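YghZ aldo-keto reductase (Escherichia coli, PDB 3N6Q) is a TIM-barrel oxidoreductase of the aldo/keto reductase family that probably reduces aldehydes or ketones with a nicotinamide cofactor. Local coordinates at residues Tyr107-Ser112 / Ser137-Glu142; Ile220-Leu225 / Ser297-Ala302. All coordinates share one frame; numbering follows the deposited sequence.

From the N terminus, the chain first reaches interaction 1, where residues 107-112, in the loop between strand 93-98 and helix 113-127, meet residues 137-142, in the loop between strand 132-137 and helix 146-158. That contact closes a loop made largely of helix 113-127 and strand 132-137, and it joins the loops that follow two adjacent barrel strands. Interaction 2 opens only later: strand 218-221 pairs with strand 297-300 after 71 intervening residues, which include helices 261-276 and 281-289. The two loops follow in series, neither crossing nor enclosing the other. Their centres lie about 22 Å apart, one contact between peripheral loops and the other within the barrel wall.

Interaction 1: residues Tyr107-Ser112 / Ser137-Glu142; sequences YGSGGS and SHRVDE
With CG anti to the backbone N (chi1 -180°) and CB pointing toward the 107-112 loop, Asp-141 brings OD2 to the backbone N of Gly-111, while the Arg-139 chain bends at chi2 and brings NH2 to the hydroxyl of Ser-109. Gly-111 N donates to Asp-141 OD2 over 2.8 Å, on the anti side of that oxygen and 22° out of the carboxylate plane. The same OD2 bonds Thr-144 OG1, and OD1 bonds Asn-143 N, so both carboxylate oxygens are held. Gly-110 lies close against the acid, its CA 3.5 Å from Asp-141 OD2. The second link is a weak hydrogen bond, from Arg-139 NH2 to Ser-109 OG at 3.2 Å, near the guanidinium plane, with a bent angle of 129° at hydrogen. Asp-101 OD1 also bonds Ser-109 OG, and Gly-99 O takes Arg-139 NE. A water 2.6 Å from Ser-137 OG bonds Gly-110 O weakly, bridging the loops. Two beta-alpha loops following neighbouring parallel strands are thus joined at the C-terminal end of the strands, the end that carries the active site in TIM barrels.

Interaction 2: residues Ile220-Leu225 / Ser297-Ala302; sequences IAFTPL and SVLIGA
Ile-220 and Leu-299 form the tightest side-chain packing between the two strands, crossing at about a right angle with Ile-220 CD1 3.5 Å from Leu-299 CG. Because Ile-220 CG1 stands anti to the backbone N (chi1 177°), the chain reaches across to Leu-299, and its CD1 also lies 4.0 Å from Ser-297 CB. Two nearly straight backbone bonds, each 2.9 Å, run from Ala-221 N to Ser-297 O and from Leu-299 N to Ala-221 O. They join the seventh and eighth strands of the parallel (beta/alpha)8 barrel, and Val-298 continues the sheet through backbone bonds to Ala-27 and Ser-29 of strand 24-31, closing the cylinder. Beyond Ala-221 the chains diverge and direct bonding gives way to water: one molecule accepts from Thr-223 N and donates to Leu-299 O, both at 2.8 Å. Leu-299 CD1 sits at the edge of the Phe-222 ring, 4.4 Å from Phe-222 CD1, and that ring meets Trp-33. On the face of Ala-221 and Val-298 the Pro-224 ring is closer, with its CD 3.0 Å from Leu-299 O and its CB against Val-298 CB; Leu-286 and Leu-289 of helix 281-289 pack on Pro-224, and Leu-289 also on Val-298.

Interaction 1: residues Tyr107-Ser112 / Ser137-Glu142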
loop_
_atom_site.group_PDB
_atom_site.type_symbol
_atom_site.label_atom_id
_atom_site.label_comp_id
_atom_site.label_asym_id
_atom_site.label_seq_id
_atom_site.Cartn_x
_atom_site.Cartn_y
_atom_site.Cartn_z
ATOM N N TYR B 107 12.161 0.424 23.608
ATOM C CA TYR B 107 11.825 0.630 22.182
ATOM C C TYR B 107 12.707 1.711 21.563
ATOM O O TYR B 107 12.432 2.121 20.485
ATOM C CB TYR B 107 10.314 0.897 21.960
ATOM C CG TYR B 107 9.502 -0.020 22.825
ATOM C CD1 TYR B 107 9.673 -1.431 22.768
ATOM C CD2 TYR B 107 8.715 0.499 23.848
ATOM C CE1 TYR B 107 9.099 -2.253 23.744
ATOM C CE2 TYR B 107 8.130 -0.335 24.838
ATOM C CZ TYR B 107 8.291 -1.716 24.727
ATOM O OH TYR B 107 7.746 -2.541 25.710
ATOM N N GLY B 108 13.700 2.217 22.311
ATOM C CA GLY B 108 14.447 3.381 21.851
ATOM C C GLY B 108 15.869 3.050 21.360
ATOM O O GLY B 108 16.685 3.962 21.196
ATOM N N SER B 109 16.105 1.770 21.061
ATOM C CA SER B 109 17.407 1.283 20.612
ATOM C C SER B 109 17.169 -0.059 19.935
ATOM O O SER B 109 16.188 -0.719 20.254
ATOM C CB SER B 109 18.215 0.914 21.870
ATOM O OG SER B 109 19.576 0.968 21.507
ATOM N N GLY B 110 18.136 -0.522 19.154
ATOM C CA GLY B 110 18.123 -1.911 18.610
ATOM C C GLY B 110 17.533 -2.020 17.191
ATOM O O GLY B 110 17.665 -1.096 16.409
ATOM N N GLY B 111 16.928 -3.168 16.841
ATOM C CA GLY B 111 16.527 -3.447 15.452
ATOM C C GLY B 111 15.053 -3.782 15.263
ATOM O O GLY B 111 14.639 -4.311 14.227
ATOM N N SER B 112 14.253 -3.514 16.282
ATOM C CA SER B 112 12.831 -4.031 16.281
ATOM C C SER B 112 12.001 -3.250 15.238
ATOM O O SER B 112 12.337 -2.100 14.897
ATOM C CB SER B 112 12.237 -3.879 17.721
ATOM O OG SER B 112 11.917 -2.526 18.045
ATOM N N SER B 137 19.342 0.486 8.714
ATOM C CA SER B 137 19.633 -0.094 10.009
ATOM C C SER B 137 21.045 0.342 10.427
ATOM O O SER B 137 22.047 -0.028 9.749
ATOM C CB SER B 137 19.510 -1.636 9.877
ATOM O OG SER B 137 19.916 -2.185 11.111
ATOM N N HIS B 138 21.172 1.038 11.569
ATOM C CA HIS B 138 22.459 1.726 11.950
ATOM C C HIS B 138 23.516 0.741 12.493
ATOM O O HIS B 138 24.740 1.027 12.523
ATOM C CB HIS B 138 22.185 2.823 13.004
ATOM C CG HIS B 138 23.180 3.945 12.980
ATOM N ND1 HIS B 138 22.964 5.143 13.639
ATOM C CD2 HIS B 138 24.452 3.997 12.508
ATOM C CE1 HIS B 138 24.054 5.890 13.567
ATOM N NE2 HIS B 138 24.965 5.229 12.859
ATOM N N ARG B 139 23.050 -0.406 12.960
ATOM C CA ARG B 139 23.936 -1.420 13.567
ATOM C C ARG B 139 23.239 -2.737 13.673
ATOM O O ARG B 139 21.993 -2.839 13.564
ATOM C CB ARG B 139 24.492 -0.997 14.928
ATOM C CG ARG B 139 23.377 -0.744 16.030
ATOM C CD ARG B 139 23.879 -1.133 17.455
ATOM N NE ARG B 139 23.032 -0.522 18.496
ATOM C CZ ARG B 139 23.398 -0.245 19.764
ATOM N NH1 ARG B 139 24.598 -0.618 20.235
ATOM N NH2 ARG B 139 22.544 0.396 20.589
ATOM N N VAL B 140 24.014 -3.774 13.970
ATOM C CA VAL B 140 23.399 -5.081 14.229
ATOM C C VAL B 140 22.711 -5.129 15.617
ATOM O O VAL B 140 23.324 -4.761 16.619
ATOM C CB VAL B 140 24.514 -6.183 14.145
ATOM C CG1 VAL B 140 23.997 -7.580 14.649
ATOM C CG2 VAL B 140 25.011 -6.267 12.711
ATOM N N ASP B 141 21.505 -5.697 15.680
ATOM C CA ASP B 141 20.888 -6.073 16.971
ATOM C C ASP B 141 20.815 -7.599 17.003
ATOM O O ASP B 141 20.018 -8.181 16.276
ATOM C CB ASP B 141 19.463 -5.513 17.021
ATOM C CG ASP B 141 18.740 -5.840 18.325
ATOM O OD1 ASP B 141 19.372 -6.481 19.183
ATOM O OD2 ASP B 141 17.549 -5.388 18.489
ATOM N N GLU B 142 21.648 -8.232 17.828
ATOM C CA GLU B 142 21.672 -9.742 17.863
ATOM C C GLU B 142 20.380 -10.328 18.433
ATOM O O GLU B 142 20.031 -11.512 18.224
ATOM C CB GLU B 142 22.856 -10.212 18.693
ATOM C CG GLU B 142 24.166 -9.990 17.958
ATOM C CD GLU B 142 25.371 -10.636 18.656
ATOM O OE1 GLU B 142 25.180 -11.358 19.673
ATOM O OE2 GLU B 142 26.500 -10.436 18.149
HETATM O O HOH W 1 18.691 -1.191 13.232
#

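Interaction 2: residues Ile220-Leu225 / Ser297-Ala302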
loop_
_atom_site.group_PDB
_atom_site.type_symbol
_atom_site.label_atom_id
_atom_site.label_comp_id
_atom_site.label_asym_id
_atom_site.label_seq_id
_atom_site.Cartn_x
_atom_site.Cartn_y
_atom_site.Cartn_z
ATOM N N ILE B 220 29.937 3.045 1.524
ATOM C CA ILE B 220 30.237 4.391 1.845
ATOM C C ILE B 220 31.053 4.402 3.123
ATOM O O ILE B 220 30.653 3.851 4.137
ATOM C CB ILE B 220 28.971 5.325 1.863
ATOM C CG1 ILE B 220 29.409 6.715 2.289
ATOM C CG2 ILE B 220 27.963 4.777 2.913
ATOM C CD1 ILE B 220 28.307 7.809 2.015
ATOM N N ALA B 221 32.294 4.894 3.032
ATOM C CA ALA B 221 33.206 4.814 4.159
ATOM C C ALA B 221 32.942 5.857 5.267
ATOM O O ALA B 221 33.113 7.078 5.083
ATOM C CB ALA B 221 34.717 4.934 3.654
ATOM N N PHE B 222 32.664 5.358 6.480
ATOM C CA PHE B 222 32.467 6.235 7.651
ATOM C C PHE B 222 33.818 6.400 8.350
ATOM O O PHE B 222 34.665 5.482 8.355
ATOM C CB PHE B 222 31.471 5.524 8.595
ATOM C CG PHE B 222 31.214 6.262 9.882
ATOM C CD1 PHE B 222 30.440 7.422 9.882
ATOM C CD2 PHE B 222 31.738 5.804 11.079
ATOM C CE1 PHE B 222 30.197 8.133 11.062
ATOM C CE2 PHE B 222 31.502 6.511 12.267
ATOM C CZ PHE B 222 30.713 7.675 12.256
ATOM N N THR B 223 34.075 7.597 8.892
ATOM C CA THR B 223 35.374 7.978 9.525
ATOM C C THR B 223 36.600 7.676 8.614
ATOM O O THR B 223 37.560 7.055 9.060
ATOM C CB THR B 223 35.691 7.370 10.898
ATOM O OG1 THR B 223 35.579 5.930 10.886
ATOM C CG2 THR B 223 34.742 7.983 11.985
ATOM N N PRO B 224 36.521 8.113 7.372
ATOM C CA PRO B 224 37.673 7.882 6.422
ATOM C C PRO B 224 38.947 8.602 6.854
ATOM O O PRO B 224 40.045 8.234 6.385
ATOM C CB PRO B 224 37.148 8.450 5.092
ATOM C CG PRO B 224 36.193 9.666 5.553
ATOM C CD PRO B 224 35.500 9.049 6.821
ATOM N N LEU B 225 38.821 9.596 7.749
ATOM C CA LEU B 225 39.999 10.262 8.349
ATOM C C LEU B 225 40.359 9.799 9.746
ATOM O O LEU B 225 41.268 10.383 10.373
ATOM C CB LEU B 225 39.867 11.793 8.285
ATOM C CG LEU B 225 39.679 12.398 6.888
ATOM C CD1 LEU B 225 39.602 13.904 7.019
ATOM C CD2 LEU B 225 40.886 12.021 5.954
ATOM N N SER B 297 31.839 6.162 -1.986
ATOM C CA SER B 297 31.940 7.531 -1.457
ATOM C C SER B 297 32.652 7.476 -0.122
ATOM O O SER B 297 32.707 6.394 0.538
ATOM C CB SER B 297 30.489 8.126 -1.325
ATOM O OG SER B 297 30.567 9.517 -0.979
ATOM N N VAL B 298 33.198 8.620 0.312
ATOM C CA VAL B 298 33.782 8.729 1.636
ATOM C C VAL B 298 33.019 9.823 2.364
ATOM O O VAL B 298 32.663 10.827 1.794
ATOM C CB VAL B 298 35.290 9.057 1.570
ATOM C CG1 VAL B 298 36.034 7.892 0.829
ATOM C CG2 VAL B 298 35.536 10.362 0.800
ATOM N N LEU B 299 32.676 9.534 3.595
ATOM C CA LEU B 299 31.889 10.480 4.411
ATOM C C LEU B 299 32.745 11.432 5.168
ATOM O O LEU B 299 33.437 11.072 6.113
ATOM C CB LEU B 299 31.045 9.703 5.415
ATOM C CG LEU B 299 29.687 9.349 4.892
ATOM C CD1 LEU B 299 29.147 8.161 5.790
ATOM C CD2 LEU B 299 28.762 10.607 4.932
ATOM N N ILE B 300 32.689 12.698 4.779
ATOM C CA ILE B 300 33.510 13.718 5.377
ATOM C C ILE B 300 32.671 14.457 6.420
ATOM O O ILE B 300 31.590 14.951 6.097
ATOM C CB ILE B 300 33.906 14.776 4.328
ATOM C CG1 ILE B 300 34.685 14.082 3.211
ATOM C CG2 ILE B 300 34.762 15.861 5.022
ATOM C CD1 ILE B 300 35.777 13.285 3.818
ATOM N N GLY B 301 33.210 14.583 7.624
ATOM C CA GLY B 301 32.479 15.260 8.696
ATOM C C GLY B 301 32.997 16.645 8.983
ATOM O O GLY B 301 33.600 16.870 10.044
ATOM N N ALA B 302 32.771 17.571 8.067
ATOM C CA ALA B 302 33.395 18.902 8.112
ATOM C C ALA B 302 32.868 19.795 9.192
ATOM O O ALA B 302 31.662 19.863 9.415
ATOM C CB ALA B 302 33.257 19.607 6.759
HETATM O O HOH W 2 32.525 9.946 8.519
#